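Long-range contacts in kallistatin (Homo sapiens, PDB 6F4V), which inhibits the serine protease tissue kallikrein by forming a stable equimolar complex with it and being cleaved at its own reactive site: residues Y281-I286 with S314-K319; K157-V162 with S336-F341; F16-A21 with I243-T248. One frame throughout, in Å; residues are numbered along the deposited sequence.

Contacts 1 and 2 belong to one large sheet and share a border: strand 312-324 of contact 1 lies beside strand 328-340 of contact 2, and Ser316 OG meets Ser336 O at 2.7 Å. Both rest on antiparallel backbone bonds, but contact 1 adds a salt bridge where its strand turns into a helix, whereas contact 2 adds mostly apolar packing and a bulge towards the chain's end. Contact 3 joins a helix to a turn through tyrosine hydroxyls and carboxylates, with a water between. It touches contact 1 through Phe16, Leu19 and Ile20; its nearest atoms lie about 11 Å from contact 2. All three are largely buried, contact 2 lying farthest from the chain's centre.

Contact 1 (Y281-I286 with S314-K319); sequences YVLDQI and SKSFHK
Asp284 reaches across to Ser314-Lys319 just where strand 269-282 gives way to the short helix 283-286. Its CB rests on the Ser314 carbonyl oxygen, CB to O 3.8 Å. CG stands between the backbone N and the carbonyl carbon (chi1 55°), and the two oxygens it carries go to different partners. OD1 accepts the backbone N-H of Ser316, N to OD1 2.9 Å, in a bond close to straight (170°) that arrives on the anti side. OD2 takes Lys315 NZ on its syn side at 2.8 Å, a salt bridge reached by a lysine chain folded back at chi2 and chi3. Gripped at both oxygens, the carboxylate has little liberty to rotate. An alanine here would probably leave Ser316 N and the Lys315 ammonium without these mates and free the lysine chain to swing away.

Before the helix the strands pair antiparallel. Tyr281 and His318 are a hydrogen-bonded pair, Tyr281 N to His318 O 2.8 Å and His318 N to Tyr281 O 2.9 Å, with side chains side by side. Val282, the N-cap, faces Phe317 in a non-hydrogen-bonded pair, its CG2 at the ring edge 4.2 Å from CE1. Leu283 then lays CD1 3.9 Å from His318 CB.

The Tyr281, Leu283 and His318 side chains lie under helices 6-23 and 33-44, on Ile20, Phe16 and Ile36. His318 also bonds Thr335 and Ser32, while Ser316 OG bonds Tyr40 of helix 33-44 and reaches the adjoining strand 328-340.

Contact 2 (K157-V162 with S336-F341); sequences KDVLMV and SFAIKF
Ile339 O takes two successive N-H groups of the partner strand, Leu160 N at 2.9 Å and, weakly, Met161 N at 3.5 Å. Leu160 and Met161 thus both stand opposite one residue, a classic beta bulge that shifts the register by one. Two further backbone bonds flank it: Ile339 N gives to Met161 O at 2.9 Å, and Phe341 N to Asp158 O at 3.2 Å. CA-H...O contacts accompany them, Val159 CA to Ile339 O at the bulge and Val162 CA to Phe337 O farther along.

Apolar packing follows the two faces of the sheet. Met161 and Ile339 point the same way side by side, CE to CG1 3.8 Å. Val162 CG2 meets Ala338 CB at 4.0 Å on the other face. Leu160 crosses Phe341 at about a right angle, bringing its CD1 within 3.4 Å of ring atom CD1; with Phe341 CG set between its backbone N and carbonyl carbon (chi1 79°), the ring lies beside Leu160 and Asp158.

Charge plays a looser part. Asp158 and Lys340 run alongside each other, but OD2 and NZ stay 5.5 Å apart, without a salt bridge. Asp158 OD1 is buried with no partner in the model, and OD2 has the C-terminal Phe341 O, another acceptor, as a neighbour.

Strand 328-340 corresponds to the reactive-centre loop, inserted between strands 159-172 and 312-324 of the main sheet, consistent with the relaxed, cleaved form of a serpin. Helix 33-44 packs on Phe337 and Ile339 through Leu43, and helix 129-143 on Val162 through Ile136.

Contact 3 (F16-A21 with I243-T248); sequences FYYLIA and IEEVLT. With EDO (1,2-ethanediol), chain F.
Glu244 extends its side chain towards helix 6-23, where OE2 accepts a short hydrogen bond from Tyr17 OH at 2.5 Å. The hydroxyl meets the anti side of the oxygen, 20° out of the carboxylate plane. OE2 lies at the edge of the Tyr17 ring, and the ring and carboxylate planes are 69° apart. Tyr17 CG is anti to its backbone N, which carries the ring out from the helix to this meeting. Ala21 CB touches the same OE2 at 3.5 Å. OE1 receives a bond from a water, which also donates to Ala21 O at 2.7 Å and so bridges carboxylate and helix backbone. Both oxygens have salt bridges beyond these segments: OE1 with Arg241, OE2 with a basic side chain of another chain. This surplus of donors around a buried acid is likely to favour its ionised form.

Glu245 follows, its CB directed away from the helix, but its chain bends at chi2, which turns CD back towards Tyr18; OE1 accepts Tyr18 OH at 2.7 Å. The bond arrives on the syn side, 31° out of the carboxylate plane, and OE2 is paired with Arg241. A type I beta turn from Glu244 to Leu247 links helix 240-244 to helix 249-258, set against helix 6-23, the long N-terminal helix of the serpin fold.

Leu247 completes the turn with its N bonded to Glu244 O. Its CD2 lies 3.9 Å from Tyr17 CD2, crossing the tyrosine at about a right angle. The Leu247 carbonyl oxygen accepts O2 of a 1,2-ethanediol at 3.1 Å, probably from the crystallisation liquor, and C1 of that molecule lies 3.4 Å from Tyr18 CD1. Thr248 is the N-cap of the next helix, its OG1 accepting Met251 N.

Contact 1 (Y281-I286 with S314-K319)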
loop_
_atom_site.group_PDB
_atom_site.type_symbol
_atom_site.label_atom_id
_atom_site.label_comp_id
_atom_site.label_asym_id
_atom_site.label_seq_id
_atom_site.Cartn_x
_atom_site.Cartn_y
_atom_site.Cartn_z
ATOM N N TYR A 281 5.835 7.846 5.409
ATOM C CA TYR A 281 5.737 8.916 4.415
ATOM C C TYR A 281 4.876 10.054 4.918
ATOM O O TYR A 281 3.847 9.853 5.582
ATOM C CB TYR A 281 5.210 8.371 3.057
ATOM C CG TYR A 281 6.041 7.179 2.619
ATOM C CD1 TYR A 281 7.297 7.347 2.059
ATOM C CD2 TYR A 281 5.606 5.875 2.869
ATOM C CE1 TYR A 281 8.092 6.262 1.723
ATOM C CE2 TYR A 281 6.388 4.783 2.544
ATOM C CZ TYR A 281 7.639 4.977 1.974
ATOM O OH TYR A 281 8.476 3.940 1.643
ATOM N N VAL A 282 5.291 11.262 4.548
ATOM C CA VAL A 282 4.535 12.477 4.798
ATOM C C VAL A 282 3.843 12.857 3.491
ATOM O O VAL A 282 4.418 13.524 2.605
ATOM C CB VAL A 282 5.447 13.607 5.330
ATOM C CG1 VAL A 282 4.613 14.811 5.723
ATOM C CG2 VAL A 282 6.234 13.120 6.537
ATOM N N LEU A 283 2.605 12.390 3.344
ATOM C CA LEU A 283 1.897 12.534 2.083
ATOM C C LEU A 283 1.618 13.987 1.703
ATOM O O LEU A 283 1.626 14.316 0.515
ATOM C CB LEU A 283 0.596 11.761 2.125
ATOM C CG LEU A 283 0.705 10.245 2.307
ATOM C CD1 LEU A 283 -0.664 9.601 2.215
ATOM C CD2 LEU A 283 1.664 9.581 1.326
ATOM N N ASP A 284 1.409 14.847 2.696
ATOM C CA ASP A 284 1.205 16.282 2.410
ATOM C C ASP A 284 2.427 16.921 1.763
ATOM O O ASP A 284 2.265 17.904 1.039
ATOM C CB ASP A 284 0.758 17.086 3.643
ATOM C CG ASP A 284 1.688 16.938 4.781
ATOM O OD1 ASP A 284 1.519 15.955 5.532
ATOM O OD2 ASP A 284 2.627 17.770 4.882
ATOM N N GLN A 285 3.613 16.342 1.983
ATOM C CA GLN A 285 4.852 16.779 1.335
ATOM C C GLN A 285 5.122 16.102 -0.008
ATOM O O GLN A 285 5.755 16.708 -0.874
ATOM C CB GLN A 285 6.055 16.640 2.296
ATOM C CG GLN A 285 5.967 17.610 3.473
ATOM C CD GLN A 285 7.008 17.347 4.567
ATOM O OE1 GLN A 285 7.794 16.414 4.469
ATOM N NE2 GLN A 285 6.997 18.172 5.628
ATOM N N ILE A 286 4.589 14.901 -0.217
ATOM C CA ILE A 286 4.819 14.115 -1.438
ATOM C C ILE A 286 3.766 14.304 -2.526
ATOM O O ILE A 286 4.101 14.518 -3.686
ATOM C CB ILE A 286 4.910 12.604 -1.084
ATOM C CG1 ILE A 286 6.135 12.323 -0.201
ATOM C CG2 ILE A 286 4.945 11.714 -2.335
ATOM C CD1 ILE A 286 6.018 11.014 0.581
ATOM N N SER A 314 -4.480 19.692 6.400
ATOM C CA SER A 314 -3.385 19.765 7.334
ATOM C C SER A 314 -2.445 18.573 7.010
ATOM O O SER A 314 -2.140 18.348 5.841
ATOM C CB SER A 314 -3.885 19.802 8.782
ATOM O OG SER A 314 -2.823 20.219 9.650
ATOM N N LYS A 315 -1.963 17.837 8.000
ATOM C CA LYS A 315 -0.968 16.802 7.764
ATOM C C LYS A 315 -1.640 15.516 7.274
ATOM O O LYS A 315 -2.779 15.220 7.645
ATOM C CB LYS A 315 -0.189 16.493 9.053
ATOM C CG LYS A 315 0.678 17.632 9.616
ATOM C CD LYS A 315 1.706 18.200 8.643
ATOM C CE LYS A 315 2.888 17.253 8.459
ATOM N NZ LYS A 315 3.843 17.744 7.433
ATOM N N SER A 316 -0.894 14.743 6.494
ATOM C CA SER A 316 -1.326 13.411 6.019
ATOM C C SER A 316 -0.154 12.445 6.049
ATOM O O SER A 316 0.903 12.713 5.436
ATOM C CB SER A 316 -1.909 13.481 4.587
ATOM O OG SER A 316 -2.309 12.192 4.096
ATOM N N PHE A 317 -0.315 11.341 6.792
ATOM C CA PHE A 317 0.761 10.366 6.976
ATOM C C PHE A 317 0.394 9.028 6.393
ATOM O O PHE A 317 -0.790 8.687 6.287
ATOM C CB PHE A 317 1.095 10.215 8.463
ATOM C CG PHE A 317 1.512 11.501 9.102
ATOM C CD1 PHE A 317 2.789 12.039 8.852
ATOM C CD2 PHE A 317 0.631 12.207 9.906
ATOM C CE1 PHE A 317 3.188 13.241 9.440
ATOM C CE2 PHE A 317 1.024 13.424 10.480
ATOM C CZ PHE A 317 2.288 13.930 10.246
ATOM N N HIS A 318 1.406 8.282 5.994
ATOM C CA HIS A 318 1.234 6.890 5.605
ATOM C C HIS A 318 2.377 6.066 6.200
ATOM O O HIS A 318 3.533 6.448 6.074
ATOM C CB HIS A 318 1.248 6.726 4.078
ATOM C CG HIS A 318 0.986 5.316 3.643
ATOM N ND1 HIS A 318 -0.280 4.781 3.623
ATOM C CD2 HIS A 318 1.823 4.335 3.238
ATOM C CE1 HIS A 318 -0.205 3.518 3.228
ATOM N NE2 HIS A 318 1.064 3.221 2.998
ATOM N N LYS A 319 2.058 4.982 6.898
ATOM C CA LYS A 319 3.052 4.046 7.372
ATOM C C LYS A 319 2.668 2.650 6.989
ATOM O O LYS A 319 1.477 2.318 6.902
ATOM C CB LYS A 319 3.202 4.111 8.886
ATOM C CG LYS A 319 3.642 5.476 9.392
ATOM C CD LYS A 319 3.733 5.502 10.918
ATOM C CE LYS A 319 5.127 5.194 11.421
ATOM N NZ LYS A 319 5.277 5.528 12.876
#

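Contact 2 (K157-V162 with S336-F341)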
loop_
_atom_site.group_PDB
_atom_site.type_symbol
_atom_site.label_atom_id
_atom_site.label_comp_id
_atom_site.label_asym_id
_atom_site.label_seq_id
_atom_site.Cartn_x
_atom_site.Cartn_y
_atom_site.Cartn_z
ATOM N N LYS A 157 -3.563 22.179 16.811
ATOM C CA LYS A 157 -4.688 22.440 17.729
ATOM C C LYS A 157 -5.958 22.900 17.015
ATOM O O LYS A 157 -7.037 22.821 17.585
ATOM C CB LYS A 157 -4.304 23.463 18.828
ATOM C CG LYS A 157 -3.299 22.936 19.860
ATOM C CD LYS A 157 -2.862 23.991 20.883
ATOM C CE LYS A 157 -4.020 24.590 21.683
ATOM N NZ LYS A 157 -4.951 23.575 22.257
ATOM N N ASP A 158 -5.826 23.375 15.776
ATOM C CA ASP A 158 -6.968 23.843 14.967
ATOM C C ASP A 158 -7.537 22.770 14.002
ATOM O O ASP A 158 -8.274 23.091 13.067
ATOM C CB ASP A 158 -6.570 25.113 14.188
ATOM C CG ASP A 158 -5.287 24.944 13.373
ATOM O OD1 ASP A 158 -4.596 23.918 13.537
ATOM O OD2 ASP A 158 -4.959 25.854 12.580
ATOM N N VAL A 159 -7.187 21.508 14.227
ATOM C CA VAL A 159 -7.757 20.397 13.461
ATOM C C VAL A 159 -9.170 20.114 13.945
ATOM O O VAL A 159 -9.421 20.127 15.146
ATOM C CB VAL A 159 -6.863 19.141 13.572
ATOM C CG1 VAL A 159 -7.567 17.892 13.048
ATOM C CG2 VAL A 159 -5.556 19.380 12.836
ATOM N N LEU A 160 -10.089 19.874 13.009
ATOM C CA LEU A 160 -11.473 19.514 13.324
ATOM C C LEU A 160 -11.880 18.114 12.854
ATOM O O LEU A 160 -12.959 17.642 13.197
ATOM C CB LEU A 160 -12.413 20.543 12.696
ATOM C CG LEU A 160 -12.165 22.015 13.093
ATOM C CD1 LEU A 160 -12.981 22.923 12.176
ATOM C CD2 LEU A 160 -12.483 22.285 14.569
ATOM N N MET A 161 -11.036 17.456 12.051
ATOM C CA MET A 161 -11.335 16.091 11.624
ATOM C C MET A 161 -10.055 15.388 11.201
ATOM O O MET A 161 -9.196 15.985 10.579
ATOM C CB MET A 161 -12.343 16.089 10.457
ATOM C CG MET A 161 -12.787 14.707 10.012
ATOM S SD MET A 161 -13.781 14.766 8.504
ATOM C CE MET A 161 -12.493 14.559 7.268
ATOM N N VAL A 162 -9.952 14.110 11.542
ATOM C CA VAL A 162 -8.905 13.271 10.996
ATOM C C VAL A 162 -9.572 12.050 10.378
ATOM O O VAL A 162 -10.338 11.343 11.043
ATOM C CB VAL A 162 -7.883 12.847 12.055
ATOM C CG1 VAL A 162 -6.853 11.900 11.447
ATOM C CG2 VAL A 162 -7.197 14.059 12.636
ATOM N N SER A 336 -3.511 8.551 7.271
ATOM C CA SER A 336 -4.283 9.594 7.925
ATOM C C SER A 336 -4.395 10.831 7.026
ATOM O O SER A 336 -3.521 11.084 6.181
ATOM C CB SER A 336 -3.637 9.989 9.247
ATOM O OG SER A 336 -2.440 10.696 9.040
ATOM N N PHE A 337 -5.451 11.602 7.247
ATOM C CA PHE A 337 -5.602 12.911 6.615
ATOM C C PHE A 337 -6.324 13.845 7.576
ATOM O O PHE A 337 -7.476 13.598 7.898
ATOM C CB PHE A 337 -6.388 12.815 5.315
ATOM C CG PHE A 337 -6.277 14.040 4.467
ATOM C CD1 PHE A 337 -7.054 15.168 4.698
ATOM C CD2 PHE A 337 -5.348 14.089 3.469
ATOM C CE1 PHE A 337 -6.887 16.299 3.889
ATOM C CE2 PHE A 337 -5.197 15.203 2.675
ATOM C CZ PHE A 337 -5.953 16.307 2.890
ATOM N N ALA A 338 -5.648 14.920 7.985
ATOM C CA ALA A 338 -6.170 15.868 8.949
ATOM C C ALA A 338 -6.637 17.128 8.225
ATOM O O ALA A 338 -6.016 17.573 7.243
ATOM C CB ALA A 338 -5.107 16.189 9.990
ATOM N N ILE A 339 -7.760 17.674 8.711
ATOM C CA ILE A 339 -8.412 18.843 8.142
ATOM C C ILE A 339 -8.463 19.883 9.241
ATOM O O ILE A 339 -8.875 19.566 10.359
ATOM C CB ILE A 339 -9.873 18.541 7.761
ATOM C CG1 ILE A 339 -9.981 17.371 6.805
ATOM C CG2 ILE A 339 -10.565 19.769 7.178
ATOM C CD1 ILE A 339 -9.422 17.658 5.452
ATOM N N LYS A 340 -8.051 21.111 8.927
ATOM C CA LYS A 340 -8.059 22.206 9.910
ATOM C C LYS A 340 -8.894 23.376 9.399
ATOM O O LYS A 340 -9.353 23.377 8.261
ATOM C CB LYS A 340 -6.627 22.657 10.206
ATOM C CG LYS A 340 -5.929 23.301 9.024
ATOM C CD LYS A 340 -4.494 23.641 9.335
ATOM C CE LYS A 340 -3.932 24.555 8.248
ATOM N NZ LYS A 340 -2.508 24.276 7.973
ATOM N N PHE A 341 -9.056 24.382 10.246
ATOM C CA PHE A 341 -9.747 25.625 9.860
ATOM C C PHE A 341 -8.910 26.856 10.226
ATOM O O PHE A 341 -7.763 26.771 10.685
ATOM C CB PHE A 341 -11.136 25.689 10.491
ATOM C CG PHE A 341 -11.134 26.108 11.937
ATOM C CD1 PHE A 341 -10.621 25.269 12.927
ATOM C CD2 PHE A 341 -11.650 27.349 12.313
ATOM C CE1 PHE A 341 -10.615 25.654 14.265
ATOM C CE2 PHE A 341 -11.653 27.735 13.646
ATOM C CZ PHE A 341 -11.129 26.889 14.623
ATOM O OXT PHE A 341 -9.381 27.982 10.052
#

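Contact 3 (F16-A21 with I243-T248)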
loop_
_atom_site.group_PDB
_atom_site.type_symbol
_atom_site.label_atom_id
_atom_site.label_comp_id
_atom_site.label_asym_id
_atom_site.label_seq_id
_atom_site.Cartn_x
_atom_site.Cartn_y
_atom_site.Cartn_z
ATOM N N PHE A 16 3.404 6.475 -7.495
ATOM C CA PHE A 16 3.877 6.767 -6.149
ATOM C C PHE A 16 5.240 6.111 -5.920
ATOM O O PHE A 16 6.177 6.752 -5.435
ATOM C CB PHE A 16 2.864 6.335 -5.085
ATOM C CG PHE A 16 3.188 6.814 -3.700
ATOM C CD1 PHE A 16 4.050 6.090 -2.868
ATOM C CD2 PHE A 16 2.611 7.956 -3.202
ATOM C CE1 PHE A 16 4.357 6.530 -1.600
ATOM C CE2 PHE A 16 2.904 8.401 -1.912
ATOM C CZ PHE A 16 3.775 7.682 -1.103
ATOM N N TYR A 17 5.339 4.838 -6.260
ATOM C CA TYR A 17 6.603 4.086 -6.126
ATOM C C TYR A 17 7.717 4.835 -6.867
ATOM O O TYR A 17 8.822 5.044 -6.349
ATOM C CB TYR A 17 6.469 2.642 -6.630
ATOM C CG TYR A 17 7.769 1.926 -6.441
ATOM C CD1 TYR A 17 8.099 1.368 -5.237
ATOM C CD2 TYR A 17 8.748 1.978 -7.424
ATOM C CE1 TYR A 17 9.358 0.804 -5.025
ATOM C CE2 TYR A 17 10.029 1.464 -7.227
ATOM C CZ TYR A 17 10.334 0.868 -6.033
ATOM O OH TYR A 17 11.631 0.374 -5.839
ATOM N N TYR A 18 7.447 5.173 -8.110
ATOM C CA TYR A 18 8.488 5.789 -8.944
ATOM C C TYR A 18 9.024 7.085 -8.324
ATOM O O TYR A 18 10.227 7.329 -8.332
ATOM C CB TYR A 18 7.979 6.063 -10.332
ATOM C CG TYR A 18 9.072 6.572 -11.254
ATOM C CD1 TYR A 18 9.899 5.672 -11.930
ATOM C CD2 TYR A 18 9.283 7.934 -11.443
ATOM C CE1 TYR A 18 10.897 6.123 -12.787
ATOM C CE2 TYR A 18 10.289 8.399 -12.307
ATOM C CZ TYR A 18 11.082 7.480 -12.977
ATOM O OH TYR A 18 12.097 7.877 -13.842
ATOM N N LEU A 19 8.127 7.898 -7.791
ATOM C CA LEU A 19 8.500 9.176 -7.153
ATOM C C LEU A 19 9.404 8.910 -5.941
ATOM O O LEU A 19 10.482 9.506 -5.818
ATOM C CB LEU A 19 7.252 9.970 -6.750
ATOM C CG LEU A 19 7.481 11.320 -6.006
ATOM C CD1 LEU A 19 6.252 12.194 -6.034
ATOM C CD2 LEU A 19 7.812 11.147 -4.546
ATOM N N ILE A 20 9.014 7.965 -5.081
ATOM C CA ILE A 20 9.800 7.660 -3.887
ATOM C C ILE A 20 11.170 7.117 -4.273
ATOM O O ILE A 20 12.198 7.529 -3.724
ATOM C CB ILE A 20 9.128 6.589 -2.963
ATOM C CG1 ILE A 20 7.719 7.025 -2.542
ATOM C CG2 ILE A 20 9.978 6.324 -1.716
ATOM C CD1 ILE A 20 7.640 8.349 -1.828
ATOM N N ALA A 21 11.177 6.183 -5.198
ATOM C CA ALA A 21 12.420 5.524 -5.622
ATOM C C ALA A 21 13.386 6.499 -6.279
ATOM O O ALA A 21 14.596 6.357 -6.166
ATOM C CB ALA A 21 12.120 4.388 -6.570
ATOM N N ILE A 243 15.186 -1.504 -13.859
ATOM C CA ILE A 243 13.894 -2.140 -13.686
ATOM C C ILE A 243 12.866 -1.136 -13.179
ATOM O O ILE A 243 11.708 -1.103 -13.646
ATOM C CB ILE A 243 14.019 -3.350 -12.741
ATOM C CG1 ILE A 243 15.031 -4.378 -13.289
ATOM C CG2 ILE A 243 12.672 -3.972 -12.526
ATOM C CD1 ILE A 243 14.782 -4.824 -14.706
ATOM N N GLU A 244 13.288 -0.269 -12.264
ATOM C CA GLU A 244 12.378 0.765 -11.753
ATOM C C GLU A 244 11.853 1.675 -12.872
ATOM O O GLU A 244 10.679 2.082 -12.843
ATOM C CB GLU A 244 13.059 1.568 -10.642
ATOM C CG GLU A 244 13.248 0.768 -9.358
ATOM C CD GLU A 244 13.920 1.556 -8.241
ATOM O OE1 GLU A 244 14.732 2.443 -8.537
ATOM O OE2 GLU A 244 13.671 1.291 -7.055
ATOM N N GLU A 245 12.695 1.952 -13.885
ATOM C CA GLU A 245 12.303 2.807 -15.029
ATOM C C GLU A 245 11.190 2.210 -15.851
ATOM O O GLU A 245 10.499 2.941 -16.519
ATOM C CB GLU A 245 13.451 3.103 -15.995
ATOM C CG GLU A 245 14.570 3.935 -15.424
ATOM C CD GLU A 245 14.259 5.398 -15.212
ATOM O OE1 GLU A 245 13.125 5.906 -15.418
ATOM O OE2 GLU A 245 15.242 6.056 -14.822
ATOM N N VAL A 246 11.007 0.893 -15.790
ATOM C CA VAL A 246 9.969 0.226 -16.559
ATOM C C VAL A 246 8.895 -0.429 -15.673
ATOM O O VAL A 246 8.070 -1.209 -16.180
ATOM C CB VAL A 246 10.578 -0.809 -17.553
ATOM C CG1 VAL A 246 11.466 -0.099 -18.584
ATOM C CG2 VAL A 246 11.329 -1.926 -16.849
ATOM N N LEU A 247 8.901 -0.123 -14.367
ATOM C CA LEU A 247 7.952 -0.750 -13.449
ATOM C C LEU A 247 6.575 -0.039 -13.550
ATOM O O LEU A 247 6.344 1.024 -12.931
ATOM C CB LEU A 247 8.505 -0.715 -12.043
ATOM C CG LEU A 247 7.793 -1.618 -11.051
ATOM C CD1 LEU A 247 8.059 -3.097 -11.289
ATOM C CD2 LEU A 247 8.209 -1.224 -9.644
ATOM N N THR A 248 5.694 -0.614 -14.369
ATOM C CA THR A 248 4.404 -0.038 -14.681
ATOM C C THR A 248 3.327 -1.102 -14.523
ATOM O O THR A 248 3.627 -2.288 -14.487
ATOM C CB THR A 248 4.348 0.407 -16.161
ATOM O OG1 THR A 248 4.592 -0.744 -16.986
ATOM C CG2 THR A 248 5.378 1.489 -16.456
HETATM C C1 EDO F . 8.313 4.923 -14.876
HETATM O O1 EDO F . 7.690 4.940 -16.160
HETATM C C2 EDO F . 7.788 3.729 -14.091
HETATM O O2 EDO F . 6.540 4.073 -13.491
HETATM O O HOH W 1 15.855 4.004 -6.666
#